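Long-range contacts in precorrin-2 dehydrogenase (Bacillus megaterium, PDB 3DFZ), which oxidises precorrin-2 to sirohydrochlorin with NAD+ as a homodimer, supplying the precursor shared by siroheme and anaerobic cobalamin biosynthesis: residues L29-G39 / F50-A61; L89-T99 / I112-S122. All coordinates share one frame; numbering follows the deposited sequence.

Interaction 1. Residues L29-G39 / F50-A61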
loop_
_atom_site.group_PDB
_atom_site.type_symbol
_atom_site.label_atom_id
_atom_site.label_comp_id
_atom_site.label_asym_id
_atom_site.label_seq_id
_atom_site.Cartn_x
_atom_site.Cartn_y
_atom_site.Cartn_z
ATOM N N LEU B 29 -3.653 9.511 -7.626
ATOM C CA LEU B 29 -4.818 10.399 -7.558
ATOM C C LEU B 29 -4.739 11.667 -8.438
ATOM O O LEU B 29 -5.673 12.452 -8.432
ATOM C CB LEU B 29 -5.054 10.830 -6.106
ATOM C CG LEU B 29 -5.332 9.794 -5.006
ATOM C CD1 LEU B 29 -5.438 10.475 -3.635
ATOM C CD2 LEU B 29 -6.573 8.960 -5.314
ATOM N N LYS B 30 -3.640 11.887 -9.163
ATOM C CA LYS B 30 -3.534 13.023 -10.101
ATOM C C LYS B 30 -4.720 13.135 -11.082
ATOM O O LYS B 30 -4.961 12.223 -11.877
ATOM C CB LYS B 30 -2.240 12.916 -10.892
ATOM C CG LYS B 30 -2.008 14.021 -11.904
ATOM C CD LYS B 30 -0.682 13.798 -12.582
ATOM C CE LYS B 30 -0.546 14.568 -13.893
ATOM N NZ LYS B 30 -0.067 15.977 -13.683
ATOM N N GLY B 31 -5.462 14.237 -11.023
ATOM C CA GLY B 31 -6.603 14.410 -11.922
ATOM C C GLY B 31 -7.768 13.450 -11.645
ATOM O O GLY B 31 -8.566 13.165 -12.538
ATOM N N ARG B 32 -7.866 12.956 -10.413
ATOM C CA ARG B 32 -9.040 12.203 -9.952
ATOM C C ARG B 32 -9.761 12.988 -8.873
ATOM O O ARG B 32 -9.129 13.662 -8.058
ATOM C CB ARG B 32 -8.641 10.859 -9.343
ATOM C CG ARG B 32 -7.685 10.079 -10.163
ATOM C CD ARG B 32 -8.395 9.497 -11.355
ATOM N NE ARG B 32 -7.499 8.618 -12.095
ATOM C CZ ARG B 32 -7.899 7.586 -12.838
ATOM N NH1 ARG B 32 -9.199 7.288 -12.932
ATOM N NH2 ARG B 32 -6.994 6.855 -13.482
ATOM N N SER B 33 -11.078 12.846 -8.852
ATOM C CA SER B 33 -11.891 13.420 -7.808
ATOM C C SER B 33 -11.745 12.657 -6.492
ATOM O O SER B 33 -11.821 11.411 -6.483
ATOM C CB SER B 33 -13.354 13.423 -8.235
ATOM O OG SER B 33 -13.852 12.107 -8.363
ATOM N N VAL B 34 -11.564 13.416 -5.400
ATOM C CA VAL B 34 -11.466 12.880 -4.028
ATOM C C VAL B 34 -12.457 13.562 -3.070
ATOM O O VAL B 34 -12.401 14.779 -2.877
ATOM C CB VAL B 34 -10.029 13.024 -3.453
ATOM C CG1 VAL B 34 -9.986 12.709 -1.965
ATOM C CG2 VAL B 34 -9.039 12.137 -4.234
ATOM N N LEU B 35 -13.341 12.775 -2.453
ATOM C CA LEU B 35 -14.268 13.305 -1.454
ATOM C C LEU B 35 -13.832 12.953 -0.042
ATOM O O LEU B 35 -13.699 11.786 0.306
ATOM C CB LEU B 35 -15.702 12.820 -1.718
ATOM C CG LEU B 35 -16.821 13.305 -0.772
ATOM C CD1 LEU B 35 -17.161 14.790 -0.963
ATOM C CD2 LEU B 35 -18.047 12.433 -0.927
ATOM N N VAL B 36 -13.591 13.975 0.766
ATOM C CA VAL B 36 -13.374 13.784 2.187
ATOM C C VAL B 36 -14.657 14.178 2.925
ATOM O O VAL B 36 -15.060 15.355 2.943
ATOM C CB VAL B 36 -12.152 14.572 2.706
ATOM C CG1 VAL B 36 -11.937 14.317 4.207
ATOM C CG2 VAL B 36 -10.884 14.219 1.902
ATOM N N VAL B 37 -15.310 13.162 3.487
ATOM C CA VAL B 37 -16.455 13.342 4.344
ATOM C C VAL B 37 -15.952 13.505 5.768
ATOM O O VAL B 37 -15.359 12.576 6.338
ATOM C CB VAL B 37 -17.408 12.147 4.280
ATOM C CG1 VAL B 37 -18.523 12.309 5.306
ATOM C CG2 VAL B 37 -17.972 11.989 2.891
ATOM N N GLY B 38 -16.208 14.693 6.326
ATOM C CA GLY B 38 -15.728 15.094 7.650
ATOM C C GLY B 38 -14.750 16.243 7.545
ATOM O O GLY B 38 -14.162 16.468 6.479
ATOM N N GLY B 39 -14.554 16.960 8.650
ATOM C CA GLY B 39 -13.665 18.120 8.680
ATOM C C GLY B 39 -12.967 18.386 10.007
ATOM O O GLY B 39 -12.630 19.529 10.320
ATOM N N PHE B 50 -2.609 13.463 0.839
ATOM C CA PHE B 50 -2.785 13.541 -0.627
ATOM C C PHE B 50 -2.935 14.965 -1.215
ATOM O O PHE B 50 -3.359 15.156 -2.364
ATOM C CB PHE B 50 -3.884 12.572 -1.117
ATOM C CG PHE B 50 -5.175 12.635 -0.324
ATOM C CD1 PHE B 50 -6.069 13.700 -0.494
ATOM C CD2 PHE B 50 -5.511 11.610 0.561
ATOM C CE1 PHE B 50 -7.268 13.753 0.229
ATOM C CE2 PHE B 50 -6.705 11.643 1.291
ATOM C CZ PHE B 50 -7.589 12.726 1.128
ATOM N N LEU B 51 -2.538 15.953 -0.428
ATOM C CA LEU B 51 -2.661 17.360 -0.808
ATOM C C LEU B 51 -1.732 17.779 -1.970
ATOM O O LEU B 51 -2.080 18.670 -2.770
ATOM C CB LEU B 51 -2.410 18.224 0.431
ATOM C CG LEU B 51 -2.626 19.723 0.437
ATOM C CD1 LEU B 51 -4.068 20.077 0.207
ATOM C CD2 LEU B 51 -2.159 20.233 1.793
ATOM N N GLN B 52 -0.566 17.140 -2.058
ATOM C CA GLN B 52 0.379 17.390 -3.136
ATOM C C GLN B 52 0.261 16.363 -4.272
ATOM O O GLN B 52 1.220 16.164 -5.029
ATOM C CB GLN B 52 1.807 17.376 -2.591
ATOM C CG GLN B 52 2.109 18.477 -1.599
ATOM C CD GLN B 52 2.947 17.979 -0.444
ATOM O OE1 GLN B 52 3.267 16.788 -0.363
ATOM N NE2 GLN B 52 3.304 18.883 0.465
ATOM N N GLU B 53 -0.903 15.722 -4.407
ATOM C CA GLU B 53 -1.069 14.605 -5.359
ATOM C C GLU B 53 -1.772 14.921 -6.682
ATOM O O GLU B 53 -1.884 14.036 -7.544
ATOM C CB GLU B 53 -1.738 13.394 -4.685
ATOM C CG GLU B 53 -0.933 12.792 -3.523
ATOM C CD GLU B 53 0.400 12.171 -3.962
ATOM O OE1 GLU B 53 0.434 11.410 -4.977
ATOM O OE2 GLU B 53 1.418 12.447 -3.292
ATOM N N GLY B 54 -2.256 16.160 -6.841
ATOM C CA GLY B 54 -2.870 16.598 -8.093
ATOM C C GLY B 54 -4.315 16.179 -8.225
ATOM O O GLY B 54 -4.880 16.123 -9.316
ATOM N N ALA B 55 -4.932 15.868 -7.105
ATOM C CA ALA B 55 -6.324 15.463 -7.135
ATOM C C ALA B 55 -7.209 16.717 -7.147
ATOM O O ALA B 55 -6.738 17.813 -6.866
ATOM C CB ALA B 55 -6.637 14.577 -5.925
ATOM N N ALA B 56 -8.482 16.548 -7.499
ATOM C CA ALA B 56 -9.458 17.544 -7.147
ATOM C C ALA B 56 -10.149 17.128 -5.834
ATOM O O ALA B 56 -11.016 16.277 -5.838
ATOM C CB ALA B 56 -10.462 17.765 -8.292
ATOM N N ILE B 57 -9.719 17.717 -4.718
ATOM C CA ILE B 57 -10.272 17.418 -3.389
ATOM C C ILE B 57 -11.509 18.258 -3.049
ATOM O O ILE B 57 -11.485 19.491 -3.149
ATOM C CB ILE B 57 -9.216 17.624 -2.256
ATOM C CG1 ILE B 57 -7.883 16.939 -2.602
ATOM C CG2 ILE B 57 -9.772 17.125 -0.924
ATOM C CD1 ILE B 57 -6.752 17.280 -1.662
ATOM N N THR B 58 -12.592 17.589 -2.678
ATOM C CA THR B 58 -13.764 18.259 -2.117
ATOM C C THR B 58 -13.987 17.756 -0.706
ATOM O O THR B 58 -14.044 16.563 -0.498
ATOM C CB THR B 58 -15.028 18.041 -2.960
ATOM O OG1 THR B 58 -14.777 18.445 -4.315
ATOM C CG2 THR B 58 -16.210 18.858 -2.394
ATOM N N VAL B 59 -14.079 18.678 0.256
ATOM C CA VAL B 59 -14.263 18.354 1.667
ATOM C C VAL B 59 -15.691 18.740 2.063
ATOM O O VAL B 59 -16.097 19.896 1.883
ATOM C CB VAL B 59 -13.253 19.130 2.568
ATOM C CG1 VAL B 59 -13.423 18.750 4.039
ATOM C CG2 VAL B 59 -11.819 18.917 2.121
ATOM N N VAL B 60 -16.456 17.770 2.570
ATOM C CA VAL B 60 -17.866 17.980 2.931
ATOM C C VAL B 60 -18.053 17.733 4.419
ATOM O O VAL B 60 -17.936 16.582 4.891
ATOM C CB VAL B 60 -18.863 17.102 2.105
ATOM C CG1 VAL B 60 -20.308 17.541 2.355
ATOM C CG2 VAL B 60 -18.592 17.249 0.654
ATOM N N ALA B 61 -18.286 18.828 5.145
ATOM C CA ALA B 61 -18.653 18.825 6.570
ATOM C C ALA B 61 -19.279 20.198 6.922
ATOM O O ALA B 61 -18.873 21.217 6.355
ATOM C CB ALA B 61 -17.445 18.555 7.428
HETATM O O HOH W 1 -1.784 10.209 -5.825
#
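Val-34 and Val-36 bring their methyls to the ring of Phe-50. CG1 of Val-34 meets Phe-50 CE1 obliquely at 3.6 Å, while CG2 of Val-36 comes at the ring edge, near its plane, 3.7 Å from CZ. The ring gets there because Phe-50 holds CG between its backbone N and carbonyl carbon (chi1 48°), and Leu-29 CD1 touches its CB. Beta-branched valine offers two methyls close to the backbone, which suits a strand packed this closely. Ala-55 CB, small enough to sit against the carbonyl oxygens of Leu-29 and Arg-32, also touches Val-34 CG2. On the other face, Leu-35 CD1 presses on Val-60 CG2 at 3.3 Å, closer than carbon atoms usually approach.

Backbone hydrogen bonds join the strands in parallel register, from Ala-56 N to Arg-32 O through Val-34, Thr-58, Val-36 and Val-60 to Gly-38 N, which reaches Val-60 O at 2.9 Å. The axes of strands 33-37 and 56-60 approach to 4.7 Å, with helix 41-50 between them in sequence: this is the first beta-alpha-beta crossover of a Rossmann-type fold. The helix lies over the face bearing Val-34, Val-36, Ile-57 and Val-59, where Ile-47 touches both Val-36 and Val-59. Gly-38 probably opens the glycine-rich NAD+ turn; its phi of 115° is easily adopted by glycine.

Two further polar links tie the loops that lead into the strands. Gly-31 N, at the third position of a type II turn that suits glycine, makes an almost straight bond of 2.6 Å to Gly-54 O. One water accepts a hydrogen bond from Leu-29 N and lies 2.7 Å from Glu-53 OE1, to which it can donate. From the second subunit, Tyr-23 meets the Phe-50 ring edge-to-face, and Asn-114 accepts a hydrogen bond from Arg-32.

Interaction 2. Residues L89-T99 / I112-S122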
loop_
_atom_site.group_PDB
_atom_site.type_symbol
_atom_site.label_atom_id
_atom_site.label_comp_id
_atom_site.label_asym_id
_atom_site.label_seq_id
_atom_site.Cartn_x
_atom_site.Cartn_y
_atom_site.Cartn_z
ATOM N N LEU B 89 -21.785 11.694 -3.602
ATOM C CA LEU B 89 -21.097 10.405 -3.659
ATOM C C LEU B 89 -21.153 9.768 -5.039
ATOM O O LEU B 89 -20.700 8.633 -5.214
ATOM C CB LEU B 89 -21.694 9.435 -2.629
ATOM C CG LEU B 89 -22.090 9.961 -1.243
ATOM C CD1 LEU B 89 -23.090 9.008 -0.601
ATOM C CD2 LEU B 89 -20.881 10.193 -0.331
ATOM N N LEU B 90 -21.664 10.509 -6.021
ATOM C CA LEU B 90 -21.994 9.940 -7.329
ATOM C C LEU B 90 -20.822 9.755 -8.295
ATOM O O LEU B 90 -20.673 8.683 -8.898
ATOM C CB LEU B 90 -23.111 10.749 -8.000
ATOM C CG LEU B 90 -24.541 10.558 -7.493
ATOM C CD1 LEU B 90 -25.507 11.422 -8.293
ATOM C CD2 LEU B 90 -24.936 9.096 -7.593
ATOM N N ASN B 91 -20.012 10.797 -8.465
ATOM C CA ASN B 91 -18.934 10.762 -9.444
ATOM C C ASN B 91 -17.591 10.990 -8.770
ATOM O O ASN B 91 -16.799 11.836 -9.208
ATOM C CB ASN B 91 -19.165 11.822 -10.529
ATOM C CG ASN B 91 -19.901 11.277 -11.756
ATOM O OD1 ASN B 91 -19.289 10.655 -12.630
ATOM N ND2 ASN B 91 -21.216 11.546 -11.842
ATOM N N VAL B 92 -17.353 10.233 -7.694
ATOM C CA VAL B 92 -16.148 10.372 -6.868
ATOM C C VAL B 92 -15.310 9.104 -6.947
ATOM O O VAL B 92 -15.778 8.004 -6.596
ATOM C CB VAL B 92 -16.478 10.688 -5.385
ATOM C CG1 VAL B 92 -15.279 11.292 -4.693
ATOM C CG2 VAL B 92 -17.649 11.627 -5.271
ATOM N N PHE B 93 -14.082 9.256 -7.428
ATOM C CA PHE B 93 -13.120 8.163 -7.484
ATOM C C PHE B 93 -12.718 7.591 -6.099
ATOM O O PHE B 93 -12.798 6.380 -5.888
ATOM C CB PHE B 93 -11.894 8.636 -8.253
ATOM C CG PHE B 93 -10.787 7.617 -8.345
ATOM C CD1 PHE B 93 -10.901 6.515 -9.200
ATOM C CD2 PHE B 93 -9.597 7.789 -7.616
ATOM C CE1 PHE B 93 -9.864 5.587 -9.315
ATOM C CE2 PHE B 93 -8.551 6.857 -7.720
ATOM C CZ PHE B 93 -8.689 5.754 -8.577
ATOM N N PHE B 94 -12.281 8.452 -5.173
ATOM C CA PHE B 94 -11.816 8.013 -3.853
ATOM C C PHE B 94 -12.548 8.756 -2.751
ATOM O O PHE B 94 -12.522 9.986 -2.699
ATOM C CB PHE B 94 -10.304 8.241 -3.714
ATOM C CG PHE B 94 -9.701 7.767 -2.398
ATOM C CD1 PHE B 94 -8.715 8.521 -1.777
ATOM C CD2 PHE B 94 -10.077 6.549 -1.816
ATOM C CE1 PHE B 94 -8.129 8.088 -0.590
ATOM C CE2 PHE B 94 -9.511 6.114 -0.629
ATOM C CZ PHE B 94 -8.522 6.880 -0.019
ATOM N N ILE B 95 -13.191 7.997 -1.871
ATOM C CA ILE B 95 -13.926 8.560 -0.741
ATOM C C ILE B 95 -13.209 8.243 0.556
ATOM O O ILE B 95 -12.929 7.076 0.845
ATOM C CB ILE B 95 -15.385 8.012 -0.710
ATOM C CG1 ILE B 95 -16.176 8.574 -1.891
ATOM C CG2 ILE B 95 -16.095 8.343 0.597
ATOM C CD1 ILE B 95 -17.654 8.159 -1.913
ATOM N N VAL B 96 -12.906 9.277 1.329
ATOM C CA VAL B 96 -12.401 9.111 2.680
ATOM C C VAL B 96 -13.530 9.517 3.631
ATOM O O VAL B 96 -14.066 10.632 3.522
ATOM C CB VAL B 96 -11.130 9.996 2.953
ATOM C CG1 VAL B 96 -10.627 9.807 4.397
ATOM C CG2 VAL B 96 -9.994 9.690 1.980
ATOM N N VAL B 97 -13.918 8.612 4.538
ATOM C CA VAL B 97 -14.902 8.918 5.585
ATOM C C VAL B 97 -14.116 9.157 6.877
ATOM O O VAL B 97 -13.448 8.269 7.380
ATOM C CB VAL B 97 -15.957 7.800 5.741
ATOM C CG1 VAL B 97 -16.995 8.167 6.780
ATOM C CG2 VAL B 97 -16.637 7.524 4.416
ATOM N N ALA B 98 -14.150 10.382 7.374
ATOM C CA ALA B 98 -13.362 10.767 8.537
ATOM C C ALA B 98 -14.188 11.695 9.418
ATOM O O ALA B 98 -13.717 12.755 9.843
ATOM C CB ALA B 98 -12.077 11.443 8.108
ATOM N N THR B 99 -15.427 11.280 9.678
ATOM C CA THR B 99 -16.335 12.007 10.559
ATOM C C THR B 99 -16.422 11.341 11.963
ATOM O O THR B 99 -15.537 10.545 12.343
ATOM C CB THR B 99 -17.726 12.190 9.871
ATOM O OG1 THR B 99 -18.610 12.933 10.714
ATOM C CG2 THR B 99 -18.358 10.866 9.538
ATOM N N ILE B 112 -23.152 3.865 -0.959
ATOM C CA ILE B 112 -22.213 3.822 -2.072
ATOM C C ILE B 112 -22.244 2.454 -2.730
ATOM O O ILE B 112 -22.735 1.481 -2.148
ATOM C CB ILE B 112 -20.753 4.136 -1.640
ATOM C CG1 ILE B 112 -20.332 3.245 -0.456
ATOM C CG2 ILE B 112 -20.585 5.619 -1.327
ATOM C CD1 ILE B 112 -18.869 2.868 -0.420
ATOM N N LYS B 113 -21.708 2.386 -3.944
ATOM C CA LYS B 113 -21.589 1.135 -4.668
ATOM C C LYS B 113 -20.411 0.285 -4.158
ATOM O O LYS B 113 -19.551 0.767 -3.414
ATOM C CB LYS B 113 -21.416 1.422 -6.166
ATOM C CG LYS B 113 -22.598 2.145 -6.809
ATOM C CD LYS B 113 -22.424 2.257 -8.319
ATOM C CE LYS B 113 -23.563 3.050 -8.948
ATOM N NZ LYS B 113 -23.169 3.689 -10.242
ATOM N N ASN B 114 -20.401 -0.989 -4.545
ATOM C CA ASN B 114 -19.197 -1.809 -4.482
ATOM C C ASN B 114 -18.296 -1.369 -5.638
ATOM O O ASN B 114 -18.709 -0.546 -6.473
ATOM C CB ASN B 114 -19.549 -3.298 -4.618
ATOM C CG ASN B 114 -20.129 -3.880 -3.342
ATOM O OD1 ASN B 114 -19.425 -4.558 -2.582
ATOM N ND2 ASN B 114 -21.409 -3.602 -3.087
ATOM N N ASP B 115 -17.084 -1.916 -5.705
ATOM C CA ASP B 115 -16.057 -1.396 -6.619
ATOM C C ASP B 115 -15.666 0.076 -6.284
ATOM O O ASP B 115 -14.697 0.590 -6.847
ATOM C CB ASP B 115 -16.469 -1.550 -8.111
ATOM C CG ASP B 115 -16.133 -2.935 -8.707
ATOM O OD1 ASP B 115 -15.595 -3.817 -8.004
ATOM O OD2 ASP B 115 -16.412 -3.145 -9.908
ATOM N N GLN B 116 -16.412 0.722 -5.374
ATOM C CA GLN B 116 -16.140 2.104 -4.897
ATOM C C GLN B 116 -15.003 2.185 -3.883
ATOM O O GLN B 116 -15.154 1.724 -2.739
ATOM C CB GLN B 116 -17.399 2.717 -4.255
ATOM C CG GLN B 116 -17.193 4.078 -3.517
ATOM C CD GLN B 116 -16.959 5.259 -4.476
ATOM O OE1 GLN B 116 -17.854 5.631 -5.256
ATOM N NE2 GLN B 116 -15.742 5.831 -4.443
ATOM N N LEU B 117 -13.880 2.785 -4.276
ATOM C CA LEU B 117 -12.797 3.025 -3.330
ATOM C C LEU B 117 -13.281 3.884 -2.193
ATOM O O LEU B 117 -13.794 4.977 -2.403
ATOM C CB LEU B 117 -11.599 3.713 -3.987
ATOM C CG LEU B 117 -10.757 2.975 -5.020
ATOM C CD1 LEU B 117 -9.462 3.746 -5.182
ATOM C CD2 LEU B 117 -10.511 1.490 -4.608
ATOM N N VAL B 118 -13.109 3.376 -0.981
ATOM C CA VAL B 118 -13.486 4.087 0.208
ATOM C C VAL B 118 -12.590 3.713 1.377
ATOM O O VAL B 118 -12.295 2.546 1.610
ATOM C CB VAL B 118 -14.983 3.900 0.564
ATOM C CG1 VAL B 118 -15.332 2.428 0.772
ATOM C CG2 VAL B 118 -15.363 4.753 1.779
ATOM N N ASN B 119 -12.156 4.733 2.096
ATOM C CA ASN B 119 -11.431 4.554 3.324
ATOM C C ASN B 119 -12.348 4.916 4.482
ATOM O O ASN B 119 -12.831 6.040 4.586
ATOM C CB ASN B 119 -10.160 5.412 3.320
ATOM C CG ASN B 119 -9.446 5.392 4.652
ATOM O OD1 ASN B 119 -9.258 6.428 5.252
ATOM N ND2 ASN B 119 -9.070 4.207 5.131
ATOM N N MET B 120 -12.644 3.940 5.319
ATOM C CA MET B 120 -13.503 4.193 6.466
ATOM C C MET B 120 -12.564 4.418 7.626
ATOM O O MET B 120 -12.275 3.499 8.395
ATOM C CB MET B 120 -14.432 3.006 6.718
ATOM C CG MET B 120 -15.351 2.700 5.549
ATOM S SD MET B 120 -16.774 3.803 5.541
ATOM C CE MET B 120 -17.606 3.206 4.072
ATOM N N ALA B 121 -12.048 5.642 7.700
ATOM C CA ALA B 121 -10.986 6.005 8.635
ATOM C C ALA B 121 -11.466 5.891 10.069
ATOM O O ALA B 121 -10.728 5.436 10.958
ATOM C CB ALA B 121 -10.484 7.418 8.332
ATOM N N SER B 122 -12.732 6.261 10.267
ATOM C CA SER B 122 -13.337 6.359 11.593
ATOM C C SER B 122 -13.814 5.007 12.105
ATOM O O SER B 122 -14.727 4.955 12.929
ATOM C CB SER B 122 -14.499 7.373 11.586
ATOM O OG SER B 122 -14.054 8.703 11.338
HETATM O O HOH W 2 -18.973 7.696 -6.626
HETATM O O HOH W 3 -14.201 4.137 -6.827
#
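Ile-95 and Val-97 pack against Val-118 on one face of the two parallel strands 94-97 and 117-120. Val-118 has CG2 anti to its backbone N (CG1 at chi1 59°), which sets that methyl 3.8 Å from Ile-95 CG2 and also near Val-97 CG2. The latter leans on SD of Met-120 as well, whose long flexible side chain can follow the valine surface. On the opposite face the Phe-94 ring lies alongside Asn-119, touching its CB, with ring and amide planes 35° apart, and crosses Leu-117 at about a right angle. The buried amide of Asn-119 is satisfied elsewhere, by Ile-129 O and Arg-46 NE. Backbone bonds knit this half together, among them Asn-119 N to Ile-95 O and Val-97 N to Asn-119 O, both 2.8 Å.

Toward the start of the strands the contact is looser and wetter. Gln-116, bent at chi2 (72°), swings its amide between the two segments: NE2 gives one hydrogen to Val-92 O at 3.1 Å and another to Leu-117 O at 2.9 Å, both acceptors close to the amide plane. Leu-117 O also takes Ile-95 N from the opposite face of its carbonyl plane. A water that can donate to Gln-116 OE1 accepts from Val-92 N, and a second links Phe-93 O with Leu-117 N. Here Ile-112 CG2 meets Ile-95 CD1 at 3.9 Å, an ordinary apolar contact beside these polar groups.

At the far end Ser-122 OG donates to Thr-99 O at 2.6 Å. Small and polar, the serine fits this position about 4 Å, side chain to side chain, from Ile-42, which by similarity binds NAD+. The hydroxyl bond probably helps hold together the loops that follow both strands, at the edge of the cofactor site, while an amide that serves both segments, backed by water, bridges them where direct strand pairing gives out.

In the fold
Interactions 1 and 2 sit side by side in one parallel sheet of the putative NAD(P)-binding region, their centres 11 Å apart. Across that sheet the strands run 77-80, 56-60, 33-37, 94-97, 117-120, so 33-37 and 94-97 are the neighbours through which the two contacts meet, with Val-37 pairing with Val-96 and Ala-98. Along the chain they come in series: interaction 1 closes before interaction 2 opens. Helix 41-50, which connects the segments of the first, also packs on Val-96, Ala-98 and Ala-121 of the second. The C-terminal strand ends lie near residues that by similarity bind NAD+, while the N-terminal ends face the second subunit, so both pairs span from probable cofactor site to dimer interface.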